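PDB 3JYG: uncharacterized protein from Wolinella succinogenes, which is of unknown function but belongs to the 6-pyruvoyl tetrahydropterin synthase family and binds a zinc ion through three histidines. Local coordinates for residues Q6-H17 and H40-E51; L94-A102 and V113-E121. All coordinates share one frame; numbering follows the deposited sequence.

Contact 1. Residues Q6-H17 and H40-E51; sequences QIAKEFDFCYGH and HGHQGKVIVHLE. With ZN (zinc ion), chain G.
His17 and His40 each turn CG between the backbone N and the carbonyl carbon (chi1 83° and 62°), whereas His42 sets CG anti to its carbonyl carbon (chi1 -68°); the three imidazoles thereby converge on one zinc ion. NE2 of His40 and NE2 of His42 each lie 2.2 Å from the zinc, NE2 of His17 binds at a longer 2.4 Å, and two waters complete five ligands. The His17 ring presents its edge to the face of His40 in an offset edge-to-face pair, while Tyr15 places CE1 3.6 Å from His42 CB. His40 ND1 is hydrogen-bonded to His38 O. The histidines gather where strand 6-17 ends and strand 40-51 begins, two antiparallel neighbours in the family's central sheet, paired from Gln6–Glu51 to His17–His40. Lys45 bends so that NZ bridges two acids: Asp12 OD2, met at 2.7 Å through its syn lone pair, and Glu10 OE1, approached at 3.0 Å from above the carboxylate plane. Asp12 OD1 also forms a salt bridge with Lys173 NZ of the second subunit. Phe11, Phe13 and Val46 share the histidines' face, opposite Lys45; Phe13 CE1 packs 3.8 Å from Val46 CG2. Helix 67-77 covers Phe11 and Phe13, helix 141-155 Val46.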
loop_
_atom_site.group_PDB
_atom_site.type_symbol
_atom_site.label_atom_id
_atom_site.label_comp_id
_atom_site.label_asym_id
_atom_site.label_seq_id
_atom_site.Cartn_x
_atom_site.Cartn_y
_atom_site.Cartn_z
ATOM N N GLN A 6 -0.730 11.416 9.084
ATOM C CA GLN A 6 -1.861 10.505 8.891
ATOM C C GLN A 6 -1.642 9.217 9.690
ATOM O O GLN A 6 -0.500 8.863 9.967
ATOM C CB GLN A 6 -2.061 10.158 7.408
ATOM C CG GLN A 6 -2.615 11.281 6.532
ATOM C CD GLN A 6 -2.910 10.837 5.079
ATOM O OE1 GLN A 6 -2.595 9.718 4.695
ATOM N NE2 GLN A 6 -3.535 11.730 4.278
ATOM N N ILE A 7 -2.723 8.538 10.076
ATOM C CA ILE A 7 -2.599 7.166 10.572
ATOM C C ILE A 7 -3.541 6.321 9.740
ATOM O O ILE A 7 -4.501 6.862 9.198
ATOM C CB ILE A 7 -2.865 7.009 12.097
ATOM C CG1 ILE A 7 -4.226 7.599 12.508
ATOM C CG2 ILE A 7 -1.706 7.637 12.884
ATOM C CD1 ILE A 7 -4.951 6.814 13.645
ATOM N N ALA A 8 -3.261 5.024 9.602
ATOM C CA ALA A 8 -4.149 4.149 8.877
ATOM C C ALA A 8 -4.294 2.856 9.649
ATOM O O ALA A 8 -3.288 2.316 10.165
ATOM C CB ALA A 8 -3.586 3.837 7.541
ATOM N N LYS A 9 -5.508 2.319 9.667
ATOM C CA LYS A 9 -5.709 1.056 10.351
ATOM C C LYS A 9 -6.629 0.170 9.543
ATOM O O LYS A 9 -7.604 0.662 8.977
ATOM C CB LYS A 9 -6.256 1.285 11.761
ATOM C CG LYS A 9 -6.605 -0.021 12.476
ATOM C CD LYS A 9 -6.324 -0.036 13.983
ATOM C CE LYS A 9 -6.384 -1.493 14.464
ATOM N NZ LYS A 9 -6.577 -1.575 15.938
ATOM N N GLU A 10 -6.292 -1.124 9.531
ATOM C CA GLU A 10 -6.972 -2.206 8.783
ATOM C C GLU A 10 -7.987 -2.959 9.652
ATOM O O GLU A 10 -7.767 -3.169 10.871
ATOM C CB GLU A 10 -5.948 -3.213 8.205
ATOM C CG GLU A 10 -4.769 -2.530 7.456
ATOM C CD GLU A 10 -3.861 -3.494 6.671
ATOM O OE1 GLU A 10 -3.903 -4.732 6.886
ATOM O OE2 GLU A 10 -3.099 -3.004 5.816
ATOM N N PHE A 11 -9.095 -3.347 9.018
ATOM C CA PHE A 11 -10.165 -4.124 9.668
ATOM C C PHE A 11 -10.665 -5.189 8.686
ATOM O O PHE A 11 -11.032 -4.864 7.556
ATOM C CB PHE A 11 -11.317 -3.228 10.085
ATOM C CG PHE A 11 -10.901 -2.043 10.898
ATOM C CD1 PHE A 11 -10.493 -0.857 10.272
ATOM C CD2 PHE A 11 -10.909 -2.106 12.291
ATOM C CE1 PHE A 11 -10.133 0.263 11.042
ATOM C CE2 PHE A 11 -10.548 -0.986 13.059
ATOM C CZ PHE A 11 -10.142 0.176 12.427
ATOM N N ASP A 12 -10.617 -6.451 9.098
ATOM C CA ASP A 12 -10.940 -7.578 8.221
ATOM C C ASP A 12 -12.296 -8.201 8.560
ATOM O O ASP A 12 -12.707 -8.177 9.713
ATOM C CB ASP A 12 -9.836 -8.646 8.355
ATOM C CG ASP A 12 -8.461 -8.089 8.045
ATOM O OD1 ASP A 12 -7.567 -8.163 8.909
ATOM O OD2 ASP A 12 -8.269 -7.531 6.957
ATOM N N PHE A 13 -12.994 -8.740 7.551
ATOM C CA PHE A 13 -14.240 -9.502 7.730
ATOM C C PHE A 13 -14.523 -10.322 6.486
ATOM O O PHE A 13 -13.967 -10.068 5.423
ATOM C CB PHE A 13 -15.482 -8.635 8.086
ATOM C CG PHE A 13 -15.966 -7.692 6.963
ATOM C CD1 PHE A 13 -15.265 -6.520 6.669
ATOM C CD2 PHE A 13 -17.134 -7.972 6.229
ATOM C CE1 PHE A 13 -15.688 -5.640 5.686
ATOM C CE2 PHE A 13 -17.565 -7.097 5.207
ATOM C CZ PHE A 13 -16.853 -5.914 4.953
ATOM N N CYS A 14 -15.379 -11.320 6.641
ATOM C CA CYS A 14 -15.822 -12.177 5.534
ATOM C C CYS A 14 -17.310 -11.953 5.334
ATOM O O CYS A 14 -18.030 -11.761 6.311
ATOM C CB CYS A 14 -15.532 -13.664 5.834
ATOM S SG CYS A 14 -13.869 -13.983 6.413
ATOM N N TYR A 15 -17.774 -11.993 4.086
ATOM C CA TYR A 15 -19.190 -11.755 3.826
ATOM C C TYR A 15 -19.568 -12.453 2.530
ATOM O O TYR A 15 -18.692 -12.763 1.746
ATOM C CB TYR A 15 -19.497 -10.241 3.733
ATOM C CG TYR A 15 -18.728 -9.529 2.611
ATOM C CD1 TYR A 15 -17.340 -9.299 2.714
ATOM C CD2 TYR A 15 -19.393 -9.084 1.447
ATOM C CE1 TYR A 15 -16.631 -8.663 1.702
ATOM C CE2 TYR A 15 -18.682 -8.430 0.423
ATOM C CZ TYR A 15 -17.301 -8.234 0.550
ATOM O OH TYR A 15 -16.576 -7.561 -0.440
ATOM N N GLY A 16 -20.866 -12.657 2.312
ATOM C CA GLY A 16 -21.363 -13.033 0.971
ATOM C C GLY A 16 -22.048 -11.823 0.333
ATOM O O GLY A 16 -22.477 -10.898 1.041
ATOM N N HIS A 17 -22.122 -11.798 -0.999
ATOM C CA HIS A 17 -22.900 -10.785 -1.654
ATOM C C HIS A 17 -23.115 -11.201 -3.090
ATOM O O HIS A 17 -22.643 -12.274 -3.525
ATOM C CB HIS A 17 -22.243 -9.371 -1.531
ATOM C CG HIS A 17 -21.157 -9.072 -2.539
ATOM N ND1 HIS A 17 -20.891 -7.791 -2.976
ATOM C CD2 HIS A 17 -20.266 -9.874 -3.172
ATOM C CE1 HIS A 17 -19.888 -7.816 -3.837
ATOM N NE2 HIS A 17 -19.496 -9.070 -3.975
ATOM N N HIS A 40 -21.979 -15.065 -4.194
ATOM C CA HIS A 40 -20.596 -15.455 -3.846
ATOM C C HIS A 40 -20.175 -14.748 -2.558
ATOM O O HIS A 40 -21.025 -14.353 -1.753
ATOM C CB HIS A 40 -19.624 -15.194 -5.030
ATOM C CG HIS A 40 -19.526 -13.757 -5.435
ATOM N ND1 HIS A 40 -20.476 -13.134 -6.210
ATOM C CD2 HIS A 40 -18.575 -12.816 -5.178
ATOM C CE1 HIS A 40 -20.132 -11.870 -6.402
ATOM N NE2 HIS A 40 -18.967 -11.658 -5.805
ATOM N N GLY A 41 -18.878 -14.608 -2.353
ATOM C CA GLY A 41 -18.369 -13.986 -1.139
ATOM C C GLY A 41 -16.925 -13.582 -1.309
ATOM O O GLY A 41 -16.327 -13.818 -2.383
ATOM N N HIS A 42 -16.379 -13.020 -0.226
ATOM C CA HIS A 42 -15.067 -12.386 -0.191
ATOM C C HIS A 42 -14.519 -12.304 1.201
ATOM O O HIS A 42 -15.274 -12.287 2.158
ATOM C CB HIS A 42 -15.201 -10.946 -0.652
ATOM C CG HIS A 42 -15.535 -10.836 -2.083
ATOM N ND1 HIS A 42 -14.708 -11.326 -3.074
ATOM C CD2 HIS A 42 -16.625 -10.334 -2.702
ATOM C CE1 HIS A 42 -15.274 -11.115 -4.242
ATOM N NE2 HIS A 42 -16.422 -10.495 -4.042
ATOM N N GLN A 43 -13.194 -12.257 1.301
ATOM C CA GLN A 43 -12.509 -11.709 2.462
ATOM C C GLN A 43 -12.322 -10.207 2.184
ATOM O O GLN A 43 -11.655 -9.834 1.237
ATOM C CB GLN A 43 -11.142 -12.410 2.614
ATOM C CG GLN A 43 -10.248 -11.919 3.730
ATOM C CD GLN A 43 -10.845 -12.116 5.103
ATOM O OE1 GLN A 43 -11.719 -12.970 5.305
ATOM N NE2 GLN A 43 -10.376 -11.331 6.060
ATOM N N GLY A 44 -12.954 -9.366 2.990
ATOM C CA GLY A 44 -12.920 -7.927 2.808
ATOM C C GLY A 44 -11.903 -7.309 3.745
ATOM O O GLY A 44 -11.700 -7.795 4.865
ATOM N N LYS A 45 -11.245 -6.254 3.297
ATOM C CA LYS A 45 -10.437 -5.482 4.242
ATOM C C LYS A 45 -10.754 -3.996 4.135
ATOM O O LYS A 45 -10.686 -3.440 3.049
ATOM C CB LYS A 45 -8.954 -5.757 4.006
ATOM C CG LYS A 45 -8.004 -4.984 4.937
ATOM C CD LYS A 45 -6.525 -5.179 4.450
ATOM C CE LYS A 45 -6.064 -6.606 4.579
ATOM N NZ LYS A 45 -5.810 -6.857 6.056
ATOM N N VAL A 46 -11.126 -3.380 5.249
ATOM C CA VAL A 46 -11.362 -1.924 5.313
ATOM C C VAL A 46 -10.065 -1.240 5.792
ATOM O O VAL A 46 -9.500 -1.650 6.826
ATOM C CB VAL A 46 -12.492 -1.550 6.272
ATOM C CG1 VAL A 46 -12.890 -0.056 6.064
ATOM C CG2 VAL A 46 -13.739 -2.409 6.017
ATOM N N ILE A 47 -9.603 -0.204 5.085
ATOM C CA ILE A 47 -8.503 0.608 5.598
ATOM C C ILE A 47 -8.953 2.063 5.782
ATOM O O ILE A 47 -9.304 2.729 4.799
ATOM C CB ILE A 47 -7.272 0.586 4.666
ATOM C CG1 ILE A 47 -6.962 -0.848 4.247
ATOM C CG2 ILE A 47 -6.052 1.262 5.410
ATOM C CD1 ILE A 47 -5.683 -1.041 3.430
ATOM N N VAL A 48 -8.910 2.541 7.028
ATOM C CA VAL A 48 -9.364 3.908 7.380
ATOM C C VAL A 48 -8.145 4.828 7.525
ATOM O O VAL A 48 -7.226 4.492 8.266
ATOM C CB VAL A 48 -10.136 3.887 8.731
ATOM C CG1 VAL A 48 -10.474 5.309 9.219
ATOM C CG2 VAL A 48 -11.359 3.048 8.606
ATOM N N HIS A 49 -8.123 5.949 6.810
ATOM C CA HIS A 49 -7.015 6.899 6.911
ATOM C C HIS A 49 -7.499 8.164 7.595
ATOM O O HIS A 49 -8.515 8.756 7.175
ATOM C CB HIS A 49 -6.447 7.223 5.522
ATOM C CG HIS A 49 -5.947 6.027 4.782
ATOM N ND1 HIS A 49 -4.615 5.704 4.722
ATOM C CD2 HIS A 49 -6.604 5.082 4.065
ATOM C CE1 HIS A 49 -4.466 4.624 3.965
ATOM N NE2 HIS A 49 -5.665 4.216 3.573
ATOM N N LEU A 50 -6.826 8.529 8.690
ATOM C CA LEU A 50 -7.251 9.654 9.505
ATOM C C LEU A 50 -6.100 10.633 9.410
ATOM O O LEU A 50 -4.958 10.188 9.262
ATOM C CB LEU A 50 -7.470 9.240 10.967
ATOM C CG LEU A 50 -8.600 8.239 11.282
ATOM C CD1 LEU A 50 -8.812 8.123 12.801
ATOM C CD2 LEU A 50 -9.924 8.657 10.558
ATOM N N GLU A 51 -6.395 11.934 9.499
ATOM C CA GLU A 51 -5.417 13.000 9.216
ATOM C C GLU A 51 -5.524 14.217 10.146
ATOM O O GLU A 51 -6.625 14.645 10.496
ATOM C CB GLU A 51 -5.598 13.429 7.730
ATOM C CG GLU A 51 -4.759 14.579 7.289
ATOM C CD GLU A 51 -4.958 14.954 5.833
ATOM O OE1 GLU A 51 -4.496 14.210 4.954
ATOM O OE2 GLU A 51 -5.546 16.024 5.565
HETATM ZN ZN ZN G . -17.894 -9.807 -5.527
HETATM O O HOH W 1 -2.439 7.057 5.728
HETATM O O HOH W 2 -17.123 -7.434 -5.518
HETATM O O HOH W 3 -16.318 -10.173 -7.274
#

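Contact 2. Residues L94-A102 and V113-E121; sequences LPHFADKSA and VDFERIKGE
Two loops flanking the hairpin of strands 103-105 and 110-113 close on each other here, with Phe97 packed between them and Arg117 reaching across to His96 and Asp99. Val113 lies over one face of the Phe97 ring in a CH-pi contact, its CB 3.6 Å from the ring centroid, and Ile118 CG2 touches Phe97 CE1 at 3.7 Å from an oblique direction. Val113 also reaches back with CG1 to Leu94 CD2. Tyr129 of helix 123-131 meets Phe97 edge-to-face, and its OH hydrogen-bonds His96 ND1. The Arg117 chain, bent at chi2 and chi3, runs past the Phe97 ring in the opposite direction, its guanidinium nearly parallel to the ring plane (5°) but displaced from it, with Ala102 CB over one guanidinium face. Near the guanidinium plane NH1 donates to His96 O at 2.9 Å in an almost straight bond (167°), and NH2 forms a salt bridge with Asp99 OD2 at 3.3 Å. Asp99 OD1 accepts from Ser101 N at 2.7 Å, closing an Asx turn, and also from Ser101 OG at 2.8 Å, both from the same face of the carboxylate. At the base of the hairpin, Asp114 N donates to Ala102 O at 2.9 Å, joining the loops through their backbones.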
loop_
_atom_site.group_PDB
_atom_site.type_symbol
_atom_site.label_atom_id
_atom_site.label_comp_id
_atom_site.label_asym_id
_atom_site.label_seq_id
_atom_site.Cartn_x
_atom_site.Cartn_y
_atom_site.Cartn_z
ATOM N N LEU A 94 -35.486 -13.400 0.502
ATOM C CA LEU A 94 -36.198 -13.081 1.761
ATOM C C LEU A 94 -37.742 -13.077 1.616
ATOM O O LEU A 94 -38.379 -12.038 1.823
ATOM C CB LEU A 94 -35.717 -11.728 2.342
ATOM C CG LEU A 94 -34.254 -11.610 2.800
ATOM C CD1 LEU A 94 -33.410 -11.184 1.566
ATOM C CD2 LEU A 94 -34.098 -10.608 3.978
ATOM N N PRO A 95 -38.341 -14.247 1.267
ATOM C CA PRO A 95 -39.772 -14.323 0.959
ATOM C C PRO A 95 -40.707 -13.883 2.091
ATOM O O PRO A 95 -41.775 -13.326 1.804
ATOM C CB PRO A 95 -39.969 -15.814 0.592
ATOM C CG PRO A 95 -38.895 -16.550 1.336
ATOM C CD PRO A 95 -37.702 -15.586 1.138
ATOM N N HIS A 96 -40.298 -14.064 3.355
ATOM C CA HIS A 96 -41.098 -13.642 4.500
ATOM C C HIS A 96 -41.153 -12.143 4.667
ATOM O O HIS A 96 -41.890 -11.660 5.516
ATOM C CB HIS A 96 -40.565 -14.271 5.805
ATOM C CG HIS A 96 -40.685 -15.760 5.844
ATOM N ND1 HIS A 96 -39.815 -16.594 5.168
ATOM C CD2 HIS A 96 -41.586 -16.569 6.452
ATOM C CE1 HIS A 96 -40.163 -17.852 5.376
ATOM N NE2 HIS A 96 -41.229 -17.864 6.158
ATOM N N PHE A 97 -40.330 -11.418 3.901
ATOM C CA PHE A 97 -40.204 -9.967 3.999
ATOM C C PHE A 97 -40.283 -9.371 2.585
ATOM O O PHE A 97 -39.635 -8.365 2.281
ATOM C CB PHE A 97 -38.859 -9.586 4.674
ATOM C CG PHE A 97 -38.746 -10.051 6.111
ATOM C CD1 PHE A 97 -38.180 -11.292 6.417
ATOM C CD2 PHE A 97 -39.249 -9.263 7.143
ATOM C CE1 PHE A 97 -38.112 -11.746 7.731
ATOM C CE2 PHE A 97 -39.173 -9.684 8.452
ATOM C CZ PHE A 97 -38.599 -10.932 8.759
ATOM N N ALA A 98 -41.073 -9.995 1.716
ATOM C CA ALA A 98 -41.122 -9.584 0.303
ATOM C C ALA A 98 -41.633 -8.137 0.131
ATOM O O ALA A 98 -41.261 -7.456 -0.818
ATOM C CB ALA A 98 -41.964 -10.578 -0.534
ATOM N N ASP A 99 -42.411 -7.642 1.100
ATOM C CA ASP A 99 -42.925 -6.274 1.014
ATOM C C ASP A 99 -41.912 -5.253 1.524
ATOM O O ASP A 99 -42.145 -4.047 1.439
ATOM C CB ASP A 99 -44.283 -6.135 1.737
ATOM C CG ASP A 99 -44.181 -6.164 3.270
ATOM O OD1 ASP A 99 -43.075 -6.234 3.866
ATOM O OD2 ASP A 99 -45.262 -6.118 3.893
ATOM N N LYS A 100 -40.808 -5.749 2.107
ATOM C CA LYS A 100 -39.726 -4.891 2.596
ATOM C C LYS A 100 -40.224 -3.880 3.623
ATOM O O LYS A 100 -39.616 -2.812 3.774
ATOM C CB LYS A 100 -39.057 -4.109 1.457
ATOM C CG LYS A 100 -38.683 -4.910 0.209
ATOM C CD LYS A 100 -38.150 -3.918 -0.837
ATOM C CE LYS A 100 -37.743 -4.655 -2.072
ATOM N NZ LYS A 100 -37.207 -3.780 -3.164
ATOM N N SER A 101 -41.324 -4.174 4.320
ATOM C CA SER A 101 -41.761 -3.240 5.357
ATOM C C SER A 101 -41.203 -3.540 6.733
ATOM O O SER A 101 -40.883 -2.608 7.463
ATOM C CB SER A 101 -43.286 -3.150 5.475
ATOM O OG SER A 101 -43.774 -4.409 5.917
ATOM N N ALA A 102 -41.143 -4.812 7.111
ATOM C CA ALA A 102 -40.803 -5.168 8.497
ATOM C C ALA A 102 -39.281 -5.280 8.620
ATOM O O ALA A 102 -38.751 -6.341 8.962
ATOM C CB ALA A 102 -41.509 -6.498 8.911
ATOM N N VAL A 113 -33.816 -7.779 9.477
ATOM C CA VAL A 113 -35.248 -8.073 9.476
ATOM C C VAL A 113 -35.813 -7.881 10.903
ATOM O O VAL A 113 -35.066 -7.930 11.886
ATOM C CB VAL A 113 -35.553 -9.467 8.892
ATOM C CG1 VAL A 113 -35.072 -9.530 7.439
ATOM C CG2 VAL A 113 -34.907 -10.568 9.764
ATOM N N ASP A 114 -37.104 -7.571 10.991
ATOM C CA ASP A 114 -37.829 -7.594 12.244
ATOM C C ASP A 114 -38.106 -9.063 12.538
ATOM O O ASP A 114 -38.919 -9.674 11.851
ATOM C CB ASP A 114 -39.188 -6.860 12.112
ATOM C CG ASP A 114 -39.937 -6.766 13.453
ATOM O OD1 ASP A 114 -39.611 -7.525 14.408
ATOM O OD2 ASP A 114 -40.851 -5.919 13.540
ATOM N N PHE A 115 -37.440 -9.620 13.544
ATOM C CA PHE A 115 -37.619 -11.041 13.864
ATOM C C PHE A 115 -38.970 -11.429 14.461
ATOM O O PHE A 115 -39.376 -12.594 14.389
ATOM C CB PHE A 115 -36.464 -11.543 14.709
ATOM C CG PHE A 115 -35.188 -11.707 13.927
ATOM C CD1 PHE A 115 -34.898 -12.914 13.302
ATOM C CD2 PHE A 115 -34.289 -10.652 13.799
ATOM C CE1 PHE A 115 -33.709 -13.078 12.563
ATOM C CE2 PHE A 115 -33.097 -10.815 13.054
ATOM C CZ PHE A 115 -32.821 -12.035 12.442
ATOM N N GLU A 116 -39.683 -10.454 15.013
ATOM C CA GLU A 116 -41.092 -10.665 15.410
ATOM C C GLU A 116 -41.924 -11.295 14.312
ATOM O O GLU A 116 -42.753 -12.153 14.591
ATOM C CB GLU A 116 -41.761 -9.360 15.871
ATOM C CG GLU A 116 -41.177 -8.806 17.184
ATOM C CD GLU A 116 -41.488 -9.697 18.395
ATOM O OE1 GLU A 116 -42.623 -10.261 18.473
ATOM O OE2 GLU A 116 -40.587 -9.839 19.263
ATOM N N ARG A 117 -41.711 -10.908 13.069
ATOM C CA ARG A 117 -42.595 -11.424 12.043
ATOM C C ARG A 117 -42.322 -12.890 11.618
ATOM O O ARG A 117 -43.184 -13.517 11.000
ATOM C CB ARG A 117 -42.791 -10.410 10.886
ATOM C CG ARG A 117 -41.950 -10.567 9.618
ATOM C CD ARG A 117 -42.785 -10.391 8.271
ATOM N NE ARG A 117 -43.460 -9.095 8.049
ATOM C CZ ARG A 117 -43.579 -8.472 6.862
ATOM N NH1 ARG A 117 -43.068 -8.993 5.753
ATOM N NH2 ARG A 117 -44.208 -7.299 6.780
ATOM N N ILE A 118 -41.164 -13.446 12.018
ATOM C CA ILE A 118 -40.811 -14.861 11.715
ATOM C C ILE A 118 -40.664 -15.754 12.950
ATOM O O ILE A 118 -40.062 -16.841 12.901
ATOM C CB ILE A 118 -39.523 -14.985 10.860
ATOM C CG1 ILE A 118 -38.379 -14.171 11.496
ATOM C CG2 ILE A 118 -39.825 -14.588 9.418
ATOM C CD1 ILE A 118 -37.092 -14.217 10.729
ATOM N N LYS A 119 -41.188 -15.261 14.061
ATOM C CA LYS A 119 -41.250 -15.976 15.316
ATOM C C LYS A 119 -41.981 -17.292 15.057
ATOM O O LYS A 119 -42.990 -17.332 14.332
ATOM C CB LYS A 119 -42.053 -15.123 16.265
ATOM C CG LYS A 119 -41.605 -15.099 17.686
ATOM C CD LYS A 119 -42.722 -14.450 18.533
ATOM C CE LYS A 119 -44.101 -14.832 17.989
ATOM N NZ LYS A 119 -45.182 -14.808 19.016
ATOM N N GLY A 120 -41.465 -18.369 15.607
ATOM C CA GLY A 120 -42.043 -19.693 15.331
ATOM C C GLY A 120 -41.672 -20.360 14.003
ATOM O O GLY A 120 -42.112 -21.479 13.745
ATOM N N GLU A 121 -40.898 -19.689 13.141
ATOM C CA GLU A 121 -40.313 -20.343 11.970
ATOM C C GLU A 121 -39.218 -21.304 12.437
ATOM O O GLU A 121 -38.678 -21.141 13.532
ATOM C CB GLU A 121 -39.698 -19.328 10.995
ATOM C CG GLU A 121 -40.660 -18.404 10.271
ATOM C CD GLU A 121 -41.505 -19.105 9.211
ATOM O OE1 GLU A 121 -41.059 -20.108 8.635
ATOM O OE2 GLU A 121 -42.628 -18.645 8.941
HETATM O O HOH W 4 -43.958 -9.334 3.113
#

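Overall arrangement
Contact 1 closes along the chain before contact 2 opens, and the two do not touch: their centres are about 30 Å apart and their nearest atoms about 11 Å. The paired strands 6-17 and 40-51 lie in the middle of the sheet and carry the zinc site at one end; the centre of contact 1 lies about 9 Å, and that of contact 2 about 22 Å, from the centre of the chain. Contact 2 joins loops around the hairpin that forms one edge of the same sheet, where strand 103-105 is outermost in the chain; strands 80-84 and 132-135 come between. Contact 1 also meets the second subunit, whereas contact 2 touches no other chain of the assembly and supplies no ligand to the zinc.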